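D-3-phosphoglycerate dehydrogenase (Sulfolobus tokodaii, PDB 2EKL) binds NAD and probably oxidises D-3-phosphoglycerate as a dehydrogenase of the D-isomer specific 2-hydroxyacid family. Local coordinates at residues A[102-106]-A[152-157]. Numbering follows the deposited sequence.
With NAD (nicotinamide-adenine-dinucleotide), chain B.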
# COMPACT_ATOMS: atom_id res chain seq x y z
N THR A 102 -15.76 -3.95 -4.50
CA THR A 102 -15.22 -2.61 -4.70
C THR A 102 -14.13 -2.15 -3.73
O THR A 102 -13.01 -1.87 -4.16
CB THR A 102 -16.34 -1.55 -4.70
OG1 THR A 102 -17.28 -1.84 -5.74
CG2 THR A 102 -15.77 -0.15 -4.92
N ASP A 103 -14.43 -2.07 -2.44
CA ASP A 103 -13.43 -1.59 -1.48
C ASP A 103 -12.17 -2.45 -1.41
O ASP A 103 -11.07 -1.93 -1.19
CB ASP A 103 -14.03 -1.43 -0.08
CG ASP A 103 -15.03 -0.28 0.00
OD1 ASP A 103 -14.88 0.71 -0.75
OD2 ASP A 103 -15.96 -0.35 0.83
N SER A 104 -12.31 -3.75 -1.58
CA SER A 104 -11.14 -4.62 -1.54
C SER A 104 -10.25 -4.36 -2.76
O SER A 104 -9.02 -4.37 -2.65
CB SER A 104 -11.56 -6.09 -1.48
OG SER A 104 -12.07 -6.39 -0.19
N ALA A 105 -10.87 -4.12 -3.91
CA ALA A 105 -10.10 -3.84 -5.13
C ALA A 105 -9.44 -2.47 -5.02
O ALA A 105 -8.30 -2.28 -5.45
CB ALA A 105 -11.02 -3.91 -6.36
N VAL A 106 -10.17 -1.51 -4.44
CA VAL A 106 -9.65 -0.16 -4.25
C VAL A 106 -8.40 -0.18 -3.37
O VAL A 106 -7.38 0.45 -3.67
CB VAL A 106 -10.70 0.75 -3.56
CG1 VAL A 106 -10.05 2.04 -3.09
CG2 VAL A 106 -11.85 1.06 -4.51
N ARG A 152 -17.07 2.59 -10.02
CA ARG A 152 -17.10 2.29 -8.59
C ARG A 152 -15.71 2.35 -7.96
O ARG A 152 -15.49 3.06 -6.98
CB ARG A 152 -17.66 0.88 -8.35
CG ARG A 152 -19.04 0.60 -8.93
CD ARG A 152 -19.58 -0.69 -8.34
NE ARG A 152 -20.82 -1.14 -8.98
CZ ARG A 152 -20.87 -1.82 -10.12
NH1 ARG A 152 -19.75 -2.14 -10.76
NH2 ARG A 152 -22.05 -2.19 -10.62
N ILE A 153 -14.78 1.58 -8.52
CA ILE A 153 -13.42 1.52 -8.01
C ILE A 153 -12.60 2.76 -8.33
O ILE A 153 -11.95 3.32 -7.45
CB ILE A 153 -12.70 0.26 -8.56
CG1 ILE A 153 -13.42 -0.98 -8.04
CG2 ILE A 153 -11.24 0.25 -8.12
CD1 ILE A 153 -12.97 -2.26 -8.70
N GLY A 154 -12.64 3.20 -9.59
CA GLY A 154 -11.88 4.37 -9.98
C GLY A 154 -12.19 5.60 -9.13
O GLY A 154 -11.29 6.34 -8.75
N THR A 155 -13.46 5.81 -8.83
CA THR A 155 -13.85 6.96 -8.03
C THR A 155 -13.22 6.93 -6.64
O THR A 155 -12.69 7.93 -6.17
CB THR A 155 -15.38 7.06 -7.89
OG1 THR A 155 -15.97 7.25 -9.18
CG2 THR A 155 -15.76 8.24 -6.99
N LYS A 156 -13.28 5.77 -5.98
CA LYS A 156 -12.72 5.66 -4.64
C LYS A 156 -11.19 5.77 -4.61
O LYS A 156 -10.63 6.31 -3.67
CB LYS A 156 -13.19 4.37 -3.98
CG LYS A 156 -14.67 4.42 -3.60
CD LYS A 156 -15.13 3.18 -2.86
CE LYS A 156 -16.56 3.34 -2.36
NZ LYS A 156 -17.04 2.16 -1.59
N VAL A 157 -10.53 5.25 -5.64
CA VAL A 157 -9.08 5.34 -5.70
C VAL A 157 -8.74 6.84 -5.79
O VAL A 157 -7.77 7.31 -5.20
CB VAL A 157 -8.52 4.58 -6.94
CG1 VAL A 157 -7.06 4.94 -7.17
CG2 VAL A 157 -8.66 3.07 -6.73
PA NAD B . -17.53 0.11 -13.25
O1A NAD B . -18.14 0.73 -12.06
O2A NAD B . -18.49 -0.45 -14.29
O5B NAD B . -16.55 1.20 -13.89
C5B NAD B . -15.85 0.90 -15.08
C4B NAD B . -15.64 2.37 -15.79
O4B NAD B . -14.62 2.30 -16.81
C3B NAD B . -17.00 2.92 -16.33
O3B NAD B . -17.27 4.23 -15.83
C2B NAD B . -16.82 2.79 -17.85
O2B NAD B . -17.58 3.63 -18.68
C1B NAD B . -15.35 2.94 -17.91
N9A NAD B . -14.75 2.55 -19.22
C8A NAD B . -15.01 1.47 -20.06
N7A NAD B . -14.22 1.53 -21.15
C5A NAD B . -13.45 2.64 -21.04
C6A NAD B . -12.42 3.26 -21.85
N6A NAD B . -12.04 2.73 -23.00
N1A NAD B . -11.79 4.47 -21.40
C2A NAD B . -12.15 5.09 -20.17
N3A NAD B . -13.15 4.49 -19.37
C4A NAD B . -13.78 3.29 -19.81
O3 NAD B . -16.60 -1.13 -12.79
PN NAD B . -15.75 -1.34 -11.44
O1N NAD B . -15.25 -0.05 -10.95
O2N NAD B . -16.67 -2.07 -10.52
O5D NAD B . -14.66 -2.33 -12.02
C5D NAD B . -13.57 -1.81 -12.75
C4D NAD B . -12.66 -2.91 -13.25
O4D NAD B . -12.05 -3.62 -12.19
C3D NAD B . -13.33 -4.01 -14.13
O3D NAD B . -12.49 -4.35 -15.25
C2D NAD B . -13.56 -5.12 -13.17
O2D NAD B . -13.87 -6.34 -13.81
C1D NAD B . -12.27 -5.00 -12.40
N1N NAD B . -12.19 -5.67 -11.07
C2N NAD B . -11.02 -6.43 -10.77
C3N NAD B . -10.92 -7.07 -9.50
C7N NAD B . -9.70 -7.85 -9.19
O7N NAD B . -9.86 -8.95 -8.43
N7N NAD B . -8.48 -7.54 -9.60
C4N NAD B . -12.05 -6.92 -8.55
C5N NAD B . -13.23 -6.14 -8.86
C6N NAD B . -13.30 -5.51 -10.15
O HOH W 1 -17.18 1.76 1.79
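Val106 and Ile153 mark the closest backbone approach between 102-106 and 152-157, the first turns of two helices whose axes pass 9.0 Å apart with their N-to-C directions at 52°. Between them Val106 CG2 packs on Ile153 CG2, while Val106 CG1 meets Val157 CG2. Val106 CG2 also lies 3.6 Å from Lys156 CB. With Ile153 CG1 beside the backbone N (chi1 -63°) and the chain then extended, CD1 touches both Ala105 CB, a tight 3.5 Å away, and the nicotinamide ring atom C6N of NAD, the two lying at about a right angle as seen from CD1. Beyond CG, Lys156 runs extended past the Thr102 methyl, and its NZ forms a salt bridge with Asp103 OD1 at 2.7 Å, approaching from the syn side, 26° out of the carboxylate plane; a water bound to OD2 reaches NZ weakly. Were Lys156 replaced by an alanine, the Asp103 carboxylate would probably lose its charged mate, and the Thr102 methyl the aliphatic chain along one side. Helix 152-163 begins as in a Rossmann dinucleotide-binding turn: the amides of Arg152 and Ile153 give nearly straight bonds to NAD O1A and O1N, and Arg152 NH1 adds a more bent one to O2N. Apolar contacts and one ion pair thus join the two helix starts, and that of 152-163, with Arg152, is likely to offset part of the pyrophosphate charge.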